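Local coordinates for putative PAS/PAC sensor protein (Nakamurella multipartita DSM 44233, PDB 6HMJ) that senses blue light through a flavin-bound LOV domain and probably couples that signal to RNA binding and control of translation, at residues G321-V333 with Y343-E355. Numbering follows the deposited sequence.
Sequences GHAFWNEFHLSPV and YIGYQLDVTERVE. With FMN (flavin mononucleotide), chain E.
The flavin-facing hairpin of the LOV (PAS) domain joins S331 and I344 as an antiparallel hydrogen-bonded pair, I344 N reaching S331 O at 2.9 Å. On its FMN side, L330 CD2 touches FMN C8, and F328 lays one ring face against the isoalloxazine, its CZ 3.4 Å from FMN C10. G345, with no side chain, lets the dimethyl end close in. Y343 turns its ring back across the hairpin, and P332 CB rests over that ring's face in a CH-pi contact. On the face bearing S331 and Y346, H329 and Y346 lie side by side, rim to rim; there D244 of the second subunit bonds S331 OG.

The H329–Y346 backbone pair is the stretched one, with a water bridging E327 O and Y346 O; E327 N to L348 O and V350 N to W325 O continue the pairing. On the flavin side, the N326 and Q347 amides cross with planes 50° apart: N326 ND2, bonded to N316, is 3.0 Å from FMN O4. The Q347 chain bends at CG (chi2 84°), bringing NE2 to a weak, 3.4 Å hydrogen bond with FMN N5, while T250 OG1 also holds that NE2.

At the C-terminal helix, W325 N donates to T351 OG1 (3.0 Å), which donates to the syn lone pair of D349 OD1; T351 N completes an Asx turn on the same oxygen. V354 CG1 sits over the five-membered ring of W325, and R353 pairs with E327 in a salt bridge whose modelled length is doubtful. As in other LOV domains, N5 probably becomes protonated when the cysteine adduct forms, so the Q347 amide would probably turn to offer its oxygen, a change the 343-355 segment could pass to the helix through D349 and T351.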
# COMPACT_ATOMS: atom_id res chain seq x y z
N GLY A 321 16.23 -21.61 17.21
CA GLY A 321 15.67 -22.26 16.05
C GLY A 321 15.34 -21.34 14.89
O GLY A 321 15.15 -21.83 13.77
N HIS A 322 15.25 -20.04 15.13
CA HIS A 322 14.87 -19.13 14.05
C HIS A 322 15.98 -19.03 13.01
O HIS A 322 17.17 -19.05 13.34
CB HIS A 322 14.53 -17.75 14.61
CG HIS A 322 13.15 -17.66 15.18
ND1 HIS A 322 12.88 -17.76 16.53
CD2 HIS A 322 11.95 -17.51 14.57
CE1 HIS A 322 11.58 -17.65 16.72
NE2 HIS A 322 10.99 -17.50 15.55
N ALA A 323 15.57 -18.92 11.76
CA ALA A 323 16.47 -19.03 10.62
C ALA A 323 16.98 -17.66 10.19
O ALA A 323 16.40 -16.62 10.52
CB ALA A 323 15.77 -19.72 9.45
N PHE A 324 18.09 -17.68 9.46
CA PHE A 324 18.64 -16.47 8.87
C PHE A 324 19.64 -16.89 7.81
O PHE A 324 20.22 -17.97 7.88
CB PHE A 324 19.29 -15.57 9.92
CG PHE A 324 20.53 -16.15 10.55
CD1 PHE A 324 20.44 -17.09 11.58
CD2 PHE A 324 21.79 -15.77 10.12
CE1 PHE A 324 21.57 -17.62 12.15
CE2 PHE A 324 22.93 -16.30 10.70
CZ PHE A 324 22.82 -17.23 11.71
N TRP A 325 19.83 -16.02 6.81
CA TRP A 325 20.84 -16.25 5.80
C TRP A 325 22.19 -15.75 6.32
O TRP A 325 22.31 -14.61 6.77
CB TRP A 325 20.49 -15.54 4.49
CG TRP A 325 19.47 -16.26 3.68
CD1 TRP A 325 18.14 -15.97 3.57
CD2 TRP A 325 19.69 -17.41 2.85
NE1 TRP A 325 17.52 -16.86 2.72
CE2 TRP A 325 18.45 -17.76 2.27
CE3 TRP A 325 20.82 -18.18 2.55
CZ2 TRP A 325 18.31 -18.84 1.40
CZ3 TRP A 325 20.67 -19.25 1.68
CH2 TRP A 325 19.43 -19.57 1.12
N ASN A 326 23.19 -16.62 6.24
CA ASN A 326 24.52 -16.35 6.78
C ASN A 326 25.51 -16.33 5.63
O ASN A 326 25.80 -17.37 5.03
CB ASN A 326 24.90 -17.42 7.81
CG ASN A 326 26.25 -17.16 8.48
OD1 ASN A 326 27.03 -16.31 8.04
ND2 ASN A 326 26.52 -17.91 9.54
N GLU A 327 26.02 -15.14 5.31
CA GLU A 327 27.17 -15.00 4.42
C GLU A 327 28.39 -14.84 5.32
O GLU A 327 28.62 -13.77 5.90
CB GLU A 327 27.03 -13.82 3.47
CG GLU A 327 28.14 -13.77 2.43
CD GLU A 327 28.10 -12.54 1.57
OE1 GLU A 327 27.36 -12.54 0.56
OE2 GLU A 327 28.81 -11.56 1.89
N PHE A 328 29.18 -15.90 5.46
CA PHE A 328 30.38 -15.88 6.28
C PHE A 328 31.60 -16.13 5.41
O PHE A 328 31.61 -17.05 4.58
CB PHE A 328 30.30 -16.89 7.43
CG PHE A 328 30.36 -18.33 7.00
CD1 PHE A 328 31.58 -18.96 6.78
CD2 PHE A 328 29.20 -19.07 6.86
CE1 PHE A 328 31.63 -20.29 6.39
CE2 PHE A 328 29.25 -20.40 6.48
CZ PHE A 328 30.46 -21.01 6.25
N HIS A 329 32.62 -15.31 5.59
CA HIS A 329 33.88 -15.44 4.86
C HIS A 329 34.85 -16.27 5.68
O HIS A 329 34.91 -16.16 6.91
CB HIS A 329 34.46 -14.05 4.57
CG HIS A 329 35.83 -14.07 3.99
ND1 HIS A 329 36.92 -13.53 4.64
CD2 HIS A 329 36.30 -14.55 2.82
CE1 HIS A 329 38.00 -13.68 3.90
NE2 HIS A 329 37.66 -14.30 2.79
N LEU A 330 35.61 -17.13 5.00
CA LEU A 330 36.59 -18.00 5.63
C LEU A 330 37.97 -17.56 5.18
O LEU A 330 38.28 -17.60 3.98
CB LEU A 330 36.35 -19.47 5.26
CG LEU A 330 35.14 -20.15 5.92
CD1 LEU A 330 34.89 -21.49 5.26
CD2 LEU A 330 35.35 -20.32 7.41
N SER A 331 38.80 -17.15 6.13
CA SER A 331 40.13 -16.64 5.85
C SER A 331 41.17 -17.54 6.51
O SER A 331 41.13 -17.70 7.75
CB SER A 331 40.27 -15.20 6.34
OG SER A 331 41.41 -14.58 5.77
N PRO A 332 42.09 -18.15 5.77
CA PRO A 332 43.08 -19.03 6.41
C PRO A 332 44.21 -18.23 7.03
O PRO A 332 44.62 -17.18 6.53
CB PRO A 332 43.58 -19.89 5.24
CG PRO A 332 43.42 -19.02 4.05
CD PRO A 332 42.18 -18.19 4.30
N VAL A 333 44.73 -18.77 8.13
CA VAL A 333 45.85 -18.17 8.85
C VAL A 333 47.00 -19.17 8.81
O VAL A 333 46.85 -20.31 9.27
CB VAL A 333 45.48 -17.83 10.31
CG1 VAL A 333 46.65 -17.17 11.01
CG2 VAL A 333 44.25 -16.93 10.34
N TYR A 343 41.56 -21.01 11.01
CA TYR A 343 40.69 -20.33 10.06
C TYR A 343 39.87 -19.31 10.82
O TYR A 343 39.43 -19.57 11.95
CB TYR A 343 39.75 -21.31 9.33
CG TYR A 343 40.13 -21.62 7.89
CD1 TYR A 343 41.00 -22.66 7.59
CD2 TYR A 343 39.60 -20.88 6.84
CE1 TYR A 343 41.34 -22.94 6.29
CE2 TYR A 343 39.93 -21.16 5.53
CZ TYR A 343 40.80 -22.20 5.26
OH TYR A 343 41.15 -22.49 3.96
N ILE A 344 39.67 -18.14 10.22
CA ILE A 344 38.82 -17.10 10.80
C ILE A 344 37.52 -17.07 10.02
O ILE A 344 37.51 -17.19 8.79
CB ILE A 344 39.50 -15.72 10.78
CG1 ILE A 344 40.91 -15.81 11.38
CG2 ILE A 344 38.66 -14.72 11.57
CD1 ILE A 344 41.70 -14.53 11.25
N GLY A 345 36.41 -16.92 10.74
CA GLY A 345 35.09 -16.83 10.14
C GLY A 345 34.40 -15.55 10.56
O GLY A 345 34.44 -15.18 11.74
N TYR A 346 33.77 -14.88 9.60
CA TYR A 346 33.07 -13.62 9.83
C TYR A 346 31.62 -13.80 9.38
O TYR A 346 31.31 -13.62 8.20
CB TYR A 346 33.74 -12.46 9.07
CG TYR A 346 35.24 -12.44 9.20
CD1 TYR A 346 36.04 -13.24 8.39
CD2 TYR A 346 35.87 -11.61 10.12
CE1 TYR A 346 37.41 -13.22 8.50
CE2 TYR A 346 37.24 -11.58 10.24
CZ TYR A 346 38.01 -12.39 9.43
OH TYR A 346 39.38 -12.37 9.54
N GLN A 347 30.74 -14.15 10.31
CA GLN A 347 29.35 -14.40 9.98
C GLN A 347 28.58 -13.09 9.86
O GLN A 347 28.78 -12.17 10.66
CB GLN A 347 28.70 -15.30 11.03
CG GLN A 347 29.31 -16.69 11.14
CD GLN A 347 30.55 -16.75 12.01
OE1 GLN A 347 31.03 -15.73 12.51
NE2 GLN A 347 31.07 -17.95 12.21
N LEU A 348 27.71 -13.02 8.86
CA LEU A 348 26.90 -11.84 8.59
C LEU A 348 25.47 -12.27 8.29
O LEU A 348 25.25 -13.15 7.45
CB LEU A 348 27.45 -11.03 7.41
CG LEU A 348 28.81 -10.35 7.62
CD1 LEU A 348 29.34 -9.84 6.30
CD2 LEU A 348 28.69 -9.21 8.62
N ASP A 349 24.51 -11.65 8.97
CA ASP A 349 23.10 -11.85 8.67
C ASP A 349 22.74 -11.01 7.45
O ASP A 349 22.62 -9.78 7.56
CB ASP A 349 22.24 -11.49 9.87
CG ASP A 349 20.77 -11.77 9.64
OD1 ASP A 349 20.42 -12.21 8.53
OD2 ASP A 349 19.97 -11.56 10.58
N VAL A 350 22.58 -11.65 6.30
CA VAL A 350 22.29 -10.95 5.06
C VAL A 350 20.90 -11.34 4.57
O VAL A 350 20.63 -11.38 3.37
CB VAL A 350 23.36 -11.27 3.99
CG1 VAL A 350 24.72 -10.77 4.45
CG2 VAL A 350 23.40 -12.75 3.69
N THR A 351 20.00 -11.62 5.52
CA THR A 351 18.66 -12.07 5.17
C THR A 351 17.95 -11.06 4.28
O THR A 351 17.44 -11.41 3.20
CB THR A 351 17.85 -12.32 6.44
OG1 THR A 351 18.50 -13.33 7.23
CG2 THR A 351 16.44 -12.79 6.10
N GLU A 352 17.90 -9.79 4.70
CA GLU A 352 17.16 -8.79 3.95
C GLU A 352 17.72 -8.63 2.54
O GLU A 352 16.95 -8.50 1.57
CB GLU A 352 17.20 -7.45 4.68
CG GLU A 352 16.37 -7.42 5.95
CD GLU A 352 14.89 -7.47 5.66
OE1 GLU A 352 14.30 -8.57 5.76
OE2 GLU A 352 14.30 -6.41 5.34
N ARG A 353 19.04 -8.64 2.39
CA ARG A 353 19.64 -8.58 1.07
C ARG A 353 19.26 -9.80 0.24
O ARG A 353 18.90 -9.68 -0.94
CB ARG A 353 21.16 -8.45 1.19
CG ARG A 353 21.88 -8.24 -0.13
CD ARG A 353 22.51 -9.53 -0.62
NE ARG A 353 23.68 -9.90 0.16
CZ ARG A 353 24.31 -11.06 0.06
NH1 ARG A 353 23.88 -11.99 -0.78
NH2 ARG A 353 25.38 -11.30 0.81
N VAL A 354 19.34 -10.99 0.84
CA VAL A 354 19.01 -12.21 0.12
C VAL A 354 17.54 -12.21 -0.28
O VAL A 354 17.17 -12.65 -1.37
CB VAL A 354 19.36 -13.45 0.97
CG1 VAL A 354 18.65 -14.69 0.45
CG2 VAL A 354 20.87 -13.66 0.99
N GLU A 355 16.67 -11.73 0.61
CA GLU A 355 15.24 -11.69 0.31
C GLU A 355 14.97 -10.83 -0.92
O GLU A 355 14.14 -11.18 -1.77
CB GLU A 355 14.47 -11.17 1.52
CG GLU A 355 13.04 -11.68 1.59
CD GLU A 355 12.96 -13.15 1.91
OE1 GLU A 355 13.47 -13.55 2.97
OE2 GLU A 355 12.39 -13.90 1.08
N1 FMN E . 29.20 -23.37 8.73
C2 FMN E . 27.98 -22.83 8.89
O2 FMN E . 26.98 -23.43 8.43
N3 FMN E . 27.78 -21.66 9.52
C4 FMN E . 28.78 -20.94 10.05
O4 FMN E . 28.56 -19.86 10.63
C4A FMN E . 30.16 -21.47 9.92
N5 FMN E . 31.22 -20.82 10.42
C5A FMN E . 32.47 -21.33 10.29
C6 FMN E . 33.54 -20.62 10.81
C7 FMN E . 34.83 -21.12 10.69
C7M FMN E . 35.98 -20.34 11.27
C8 FMN E . 35.06 -22.41 9.99
C8M FMN E . 36.45 -22.98 9.84
C9 FMN E . 33.99 -23.11 9.46
C9A FMN E . 32.69 -22.62 9.58
N10 FMN E . 31.58 -23.32 9.05
C10 FMN E . 30.30 -22.76 9.21
C1' FMN E . 31.68 -24.60 8.33
C2' FMN E . 31.44 -25.77 9.26
O2' FMN E . 31.98 -25.50 10.56
C3' FMN E . 32.10 -27.00 8.68
O3' FMN E . 33.50 -26.75 8.52
C4' FMN E . 31.53 -27.40 7.32
O4' FMN E . 30.13 -27.63 7.42
C5' FMN E . 32.29 -28.65 6.89
O5' FMN E . 31.42 -29.68 6.46
P FMN E . 31.11 -30.90 7.45
O1P FMN E . 30.15 -31.74 6.64
O2P FMN E . 32.47 -31.53 7.68
O3P FMN E . 30.55 -30.27 8.70
O HOH W 1 31.18 -12.42 5.87